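Local coordinates for protein ABC-type amino acid transport system, permease component (Caldanaerobacter subterraneus subsp. tengcongensis MB4, PDB 4YMU) that probably forms the membrane-spanning permease subunit of an ABC importer that moves amino acids, and binds arginine in a pocket between its helices, at residues Phe15-Leu23 / Pro188-Met199. Sequence-based numbering, arbitrary orientation.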
ATOM      1  N   PHE C  15      16.844  38.140 -13.337  1.00104.82           N
ATOM      2  CA  PHE C  15      16.030  37.093 -12.727  1.00101.19           C
ATOM      3  C   PHE C  15      15.407  36.180 -13.777  1.00 98.02           C
ATOM      4  O   PHE C  15      15.544  34.961 -13.705  1.00 89.76           O
ATOM      5  CB  PHE C  15      14.937  37.717 -11.879  1.00 98.73           C
ATOM      6  CG  PHE C  15      15.427  38.289 -10.589  1.00 96.35           C
ATOM      7  CD1 PHE C  15      15.920  37.458  -9.592  1.00 97.29           C
ATOM      8  CD2 PHE C  15      15.362  39.651 -10.349  1.00 89.25           C
ATOM      9  CE1 PHE C  15      16.363  37.975  -8.383  1.00 93.50           C
ATOM     10  CE2 PHE C  15      15.789  40.171  -9.139  1.00 89.95           C
ATOM     11  CZ  PHE C  15      16.292  39.330  -8.156  1.00 93.08           C
ATOM     12  N   ILE C  16      14.733  36.787 -14.749  1.00 99.68           N
ATOM     13  CA  ILE C  16      14.127  36.065 -15.863  1.00100.46           C
ATOM     14  C   ILE C  16      15.161  35.237 -16.627  1.00105.07           C
ATOM     15  O   ILE C  16      14.887  34.100 -17.014  1.00111.56           O
ATOM     16  CB  ILE C  16      13.402  37.043 -16.814  1.00 98.97           C
ATOM     17  CG1 ILE C  16      12.064  37.465 -16.200  1.00103.22           C
ATOM     18  CG2 ILE C  16      13.183  36.433 -18.189  1.00 92.94           C
ATOM     19  CD1 ILE C  16      11.268  38.409 -17.068  1.00106.44           C
ATOM     20  N   SER C  17      16.342  35.809 -16.846  1.00100.32           N
ATOM     21  CA  SER C  17      17.420  35.108 -17.541  1.00 94.21           C
ATOM     22  C   SER C  17      17.947  33.924 -16.728  1.00 97.23           C
ATOM     23  O   SER C  17      18.288  32.875 -17.280  1.00 97.21           O
ATOM     24  CB  SER C  17      18.567  36.066 -17.849  1.00 83.92           C
ATOM     25  OG  SER C  17      19.642  35.363 -18.439  1.00 85.94           O
ATOM     26  N   GLY C  18      18.027  34.115 -15.414  1.00 99.11           N
ATOM     27  CA  GLY C  18      18.463  33.065 -14.512  1.00104.04           C
ATOM     28  C   GLY C  18      17.461  31.928 -14.542  1.00110.53           C
ATOM     29  O   GLY C  18      17.843  30.759 -14.683  1.00114.92           O
ATOM     30  N   LEU C  19      16.178  32.286 -14.437  1.00104.86           N
ATOM     31  CA  LEU C  19      15.078  31.328 -14.543  1.00100.81           C
ATOM     32  C   LEU C  19      15.146  30.461 -15.799  1.00 99.91           C
ATOM     33  O   LEU C  19      15.172  29.234 -15.706  1.00100.50           O
ATOM     34  CB  LEU C  19      13.736  32.063 -14.522  1.00 90.36           C
ATOM     35  CG  LEU C  19      12.506  31.200 -14.831  1.00 88.55           C
ATOM     36  CD1 LEU C  19      12.439  29.987 -13.922  1.00 78.16           C
ATOM     37  CD2 LEU C  19      11.231  32.025 -14.697  1.00 88.97           C
ATOM     38  N   ILE C  20      15.193  31.104 -16.962  1.00 99.00           N
ATOM     39  CA  ILE C  20      15.277  30.400 -18.232  1.00 92.32           C
ATOM     40  C   ILE C  20      16.453  29.431 -18.244  1.00 97.18           C
ATOM     41  O   ILE C  20      16.386  28.355 -18.832  1.00101.21           O
ATOM     42  CB  ILE C  20      15.386  31.386 -19.398  1.00 86.00           C
ATOM     43  CG1 ILE C  20      14.091  32.181 -19.536  1.00 92.20           C
ATOM     44  CG2 ILE C  20      15.725  30.670 -20.698  1.00 81.34           C
ATOM     45  CD1 ILE C  20      14.007  32.961 -20.826  1.00 95.24           C
ATOM     46  N   MET C  21      17.527  29.811 -17.570  1.00100.31           N
ATOM     47  CA  MET C  21      18.732  28.996 -17.538  1.00 95.06           C
ATOM     48  C   MET C  21      18.530  27.805 -16.596  1.00 92.22           C
ATOM     49  O   MET C  21      19.005  26.702 -16.866  1.00 92.46           O
ATOM     50  CB  MET C  21      19.940  29.839 -17.122  1.00 90.08           C
ATOM     51  CG  MET C  21      21.210  29.558 -17.909  1.00 91.72           C
ATOM     52  SD  MET C  21      21.180  30.177 -19.611  1.00137.19           S
ATOM     53  CE  MET C  21      22.477  29.206 -20.375  1.00 83.50           C
ATOM     54  N   THR C  22      17.835  28.024 -15.484  1.00 92.41           N
ATOM     55  CA  THR C  22      17.520  26.909 -14.600  1.00100.10           C
ATOM     56  C   THR C  22      16.680  25.888 -15.367  1.00101.63           C
ATOM     57  O   THR C  22      16.957  24.691 -15.314  1.00104.55           O
ATOM     58  CB  THR C  22      16.795  27.352 -13.326  1.00103.03           C
ATOM     59  OG1 THR C  22      17.717  28.020 -12.453  1.00103.89           O
ATOM     60  CG2 THR C  22      16.211  26.138 -12.601  1.00 98.50           C
ATOM     61  N   LEU C  23      15.691  26.379 -16.114  1.00105.50           N
ATOM     62  CA  LEU C  23      14.847  25.543 -16.978  1.00105.18           C
ATOM     63  C   LEU C  23      15.678  24.744 -17.981  1.00107.31           C
ATOM     64  O   LEU C  23      15.568  23.516 -18.053  1.00111.75           O
ATOM     65  CB  LEU C  23      13.846  26.412 -17.744  1.00 96.85           C
ATOM     66  CG  LEU C  23      12.439  26.605 -17.180  1.00 93.39           C
ATOM     67  CD1 LEU C  23      12.480  26.829 -15.686  1.00 99.41           C
ATOM     68  CD2 LEU C  23      11.765  27.780 -17.866  1.00 90.16           C
ATOM     69  N   PRO C 188      17.374  39.994  -3.326  1.00 91.55           N
ATOM     70  CA  PRO C 188      17.384  39.092  -4.494  1.00 97.74           C
ATOM     71  C   PRO C 188      17.261  37.595  -4.133  1.00 97.23           C
ATOM     72  O   PRO C 188      16.774  36.809  -4.940  1.00 97.34           O
ATOM     73  CB  PRO C 188      18.744  39.385  -5.158  1.00 93.19           C
ATOM     74  CG  PRO C 188      19.571  39.947  -4.072  1.00 82.21           C
ATOM     75  CD  PRO C 188      18.641  40.730  -3.195  1.00 75.10           C
ATOM     76  N   TYR C 189      17.706  37.209  -2.942  1.00 88.86           N
ATOM     77  CA  TYR C 189      17.568  35.833  -2.505  1.00 83.52           C
ATOM     78  C   TYR C 189      16.101  35.531  -2.223  1.00 90.43           C
ATOM     79  O   TYR C 189      15.597  34.507  -2.663  1.00 86.57           O
ATOM     80  CB  TYR C 189      18.442  35.537  -1.281  1.00 76.43           C
ATOM     81  CG  TYR C 189      19.832  35.102  -1.663  1.00 88.66           C
ATOM     82  CD1 TYR C 189      20.028  34.144  -2.649  1.00 81.45           C
ATOM     83  CD2 TYR C 189      20.960  35.692  -1.081  1.00 98.39           C
ATOM     84  CE1 TYR C 189      21.307  33.747  -3.011  1.00 93.37           C
ATOM     85  CE2 TYR C 189      22.244  35.316  -1.446  1.00 91.21           C
ATOM     86  CZ  TYR C 189      22.417  34.350  -2.414  1.00 98.51           C
ATOM     87  OH  TYR C 189      23.692  33.970  -2.789  1.00 93.13           O
ATOM     88  N   ILE C 190      15.427  36.415  -1.486  1.00 87.92           N
ATOM     89  CA  ILE C 190      13.992  36.282  -1.284  1.00 86.87           C
ATOM     90  C   ILE C 190      13.279  36.142  -2.627  1.00 95.21           C
ATOM     91  O   ILE C 190      12.488  35.216  -2.827  1.00 91.95           O
ATOM     92  CB  ILE C 190      13.410  37.473  -0.541  1.00 82.56           C
ATOM     93  CG1 ILE C 190      13.892  37.477   0.911  1.00 85.99           C
ATOM     94  CG2 ILE C 190      11.910  37.449  -0.626  1.00 76.41           C
ATOM     95  CD1 ILE C 190      13.367  36.338   1.749  1.00 81.28           C
ATOM     96  N   ILE C 191      13.585  37.042  -3.557  1.00 99.32           N
ATOM     97  CA  ILE C 191      12.956  37.007  -4.877  1.00100.86           C
ATOM     98  C   ILE C 191      13.213  35.690  -5.606  1.00101.61           C
ATOM     99  O   ILE C 191      12.321  35.124  -6.245  1.00 98.14           O
ATOM    100  CB  ILE C 191      13.431  38.189  -5.744  1.00 95.27           C
ATOM    101  CG1 ILE C 191      12.867  39.491  -5.184  1.00 90.26           C
ATOM    102  CG2 ILE C 191      13.031  38.013  -7.206  1.00 91.20           C
ATOM    103  CD1 ILE C 191      13.069  40.662  -6.100  1.00102.30           C
ATOM    104  N   ILE C 192      14.443  35.206  -5.515  1.00103.64           N
ATOM    105  CA  ILE C 192      14.811  33.958  -6.179  1.00 97.66           C
ATOM    106  C   ILE C 192      14.098  32.755  -5.543  1.00 90.31           C
ATOM    107  O   ILE C 192      13.562  31.908  -6.248  1.00 82.01           O
ATOM    108  CB  ILE C 192      16.338  33.754  -6.165  1.00 93.74           C
ATOM    109  CG1 ILE C 192      17.022  34.745  -7.115  1.00 95.26           C
ATOM    110  CG2 ILE C 192      16.699  32.332  -6.538  1.00 92.08           C
ATOM    111  CD1 ILE C 192      18.501  34.912  -6.839  1.00 86.75           C
ATOM    112  N   ALA C 193      14.104  32.694  -4.214  1.00 88.59           N
ATOM    113  CA  ALA C 193      13.388  31.663  -3.479  1.00 91.91           C
ATOM    114  C   ALA C 193      11.938  31.653  -3.949  1.00 98.79           C
ATOM    115  O   ALA C 193      11.441  30.620  -4.374  1.00 93.61           O
ATOM    116  CB  ALA C 193      13.466  31.906  -1.982  1.00 83.98           C
ATOM    117  N   ALA C 194      11.295  32.820  -3.920  1.00103.01           N
ATOM    118  CA  ALA C 194       9.934  32.980  -4.421  1.00 96.68           C
ATOM    119  C   ALA C 194       9.765  32.415  -5.836  1.00100.48           C
ATOM    120  O   ALA C 194       8.799  31.699  -6.104  1.00100.40           O
ATOM    121  CB  ALA C 194       9.511  34.436  -4.374  1.00 83.41           C
ATOM    122  N   ILE C 195      10.692  32.720  -6.739  1.00 92.83           N
ATOM    123  CA  ILE C 195      10.585  32.167  -8.088  1.00 94.31           C
ATOM    124  C   ILE C 195      10.647  30.630  -8.061  1.00 98.38           C
ATOM    125  O   ILE C 195       9.885  29.958  -8.768  1.00100.37           O
ATOM    126  CB  ILE C 195      11.674  32.708  -9.046  1.00 94.65           C
ATOM    127  CG1 ILE C 195      11.558  34.221  -9.212  1.00101.50           C
ATOM    128  CG2 ILE C 195      11.555  32.080 -10.414  1.00 91.90           C
ATOM    129  CD1 ILE C 195      12.506  34.781 -10.270  1.00 97.92           C
ATOM    130  N   TYR C 196      11.547  30.079  -7.246  1.00 94.05           N
ATOM    131  CA  TYR C 196      11.673  28.625  -7.118  1.00 87.94           C
ATOM    132  C   TYR C 196      10.367  28.033  -6.611  1.00 87.72           C
ATOM    133  O   TYR C 196       9.917  27.010  -7.103  1.00 92.82           O
ATOM    134  CB  TYR C 196      12.819  28.232  -6.169  1.00 81.36           C
ATOM    135  CG  TYR C 196      14.180  28.119  -6.838  1.00 82.37           C
ATOM    136  CD1 TYR C 196      14.438  27.112  -7.758  1.00 73.58           C
ATOM    137  CD2 TYR C 196      15.206  29.022  -6.544  1.00 83.04           C
ATOM    138  CE1 TYR C 196      15.679  27.004  -8.375  1.00 90.31           C
ATOM    139  CE2 TYR C 196      16.461  28.926  -7.158  1.00 93.41           C
ATOM    140  CZ  TYR C 196      16.692  27.919  -8.077  1.00 94.29           C
ATOM    141  OH  TYR C 196      17.930  27.815  -8.692  1.00 79.64           O
ATOM    142  N   PHE C 197       9.761  28.706  -5.643  1.00 85.26           N
ATOM    143  CA  PHE C 197       8.529  28.259  -5.033  1.00 97.15           C
ATOM    144  C   PHE C 197       7.406  28.225  -6.055  1.00 97.98           C
ATOM    145  O   PHE C 197       6.709  27.214  -6.194  1.00 84.09           O
ATOM    146  CB  PHE C 197       8.140  29.167  -3.883  1.00 99.62           C
ATOM    147  CG  PHE C 197       6.923  28.698  -3.146  1.00114.32           C
ATOM    148  CD1 PHE C 197       6.990  27.597  -2.303  1.00116.29           C
ATOM    149  CD2 PHE C 197       5.702  29.332  -3.319  1.00114.88           C
ATOM    150  CE1 PHE C 197       5.867  27.155  -1.624  1.00110.88           C
ATOM    151  CE2 PHE C 197       4.574  28.891  -2.644  1.00106.55           C
ATOM    152  CZ  PHE C 197       4.658  27.802  -1.795  1.00106.00           C
ATOM    153  N   VAL C 198       7.223  29.339  -6.756  1.00 96.03           N
ATOM    154  CA  VAL C 198       6.180  29.427  -7.768  1.00 94.28           C
ATOM    155  C   VAL C 198       6.374  28.377  -8.869  1.00 94.13           C
ATOM    156  O   VAL C 198       5.405  27.781  -9.348  1.00100.24           O
ATOM    157  CB  VAL C 198       6.042  30.863  -8.317  1.00 90.07           C
ATOM    158  CG1 VAL C 198       5.495  30.864  -9.726  1.00 89.38           C
ATOM    159  CG2 VAL C 198       5.159  31.686  -7.376  1.00 78.29           C
ATOM    160  N   MET C 199       7.624  28.126  -9.242  1.00 91.99           N
ATOM    161  CA  MET C 199       7.914  27.073 -10.214  1.00 94.61           C
ATOM    162  C   MET C 199       7.490  25.699  -9.683  1.00101.27           C
ATOM    163  O   MET C 199       6.871  24.892 -10.399  1.00103.29           O
ATOM    164  CB  MET C 199       9.399  27.049 -10.549  1.00 96.30           C
ATOM    165  CG  MET C 199       9.705  27.288 -12.006  1.00102.75           C
ATOM    166  SD  MET C 199      11.461  27.038 -12.287  1.00127.14           S
ATOM    167  CE  MET C 199      12.124  27.833 -10.814  1.00 77.05           C
TER
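Phe15 is the main knob of this contact. Its ring enters the hollow formed by Pro188, Ile191, Ile192 and Ile195. CG2 of Ile191 lies over one face, 3.6 Å from the ring centroid of Phe15 and 16° off the normal, a CH-pi contact. CG1 of Ile192 meets the ring edge, 3.5 Å from Phe15 CE1. CB of Pro188 touches the end of the ring, 3.9 Å from Phe15 CZ. CD1 of Ile195 reaches the base of the knob at Phe15 CB. With CG anti to the carbonyl carbon (chi1 -74°), the Phe15 ring extends into this hollow. Met8 and Ile178 also pack against Phe15.

Further along, Met199 is the bump on the other helix. Its chain bends at chi3, and SD touches two leucine methyls that lie side by side, 3.5 Å from Leu19 CD1 and 3.6 Å from Leu23 CD1. Leu19 and Met199 run past each other in opposite directions. CG2 of Ile195 lies 4.2 Å from Leu19 CD1. The hydroxyls of Thr22 and Tyr196 come near but do not bond to each other. Thr22 OG1 bonds to the backbone N of Leu171, and Tyr196 OH bonds to OG1 of Thr172, so both helices are tied to the same loop.

No hydrogen bond joins the two segments. The axes of the two short segments cross at -41° and come no closer than 11.3 Å, so large side chains fill the gap. A single Phe15 knob-into-hole, continued by leucine–methionine packing, joins the predicted first and last transmembrane helices of a binding-protein-dependent permease of the HisMQ subfamily.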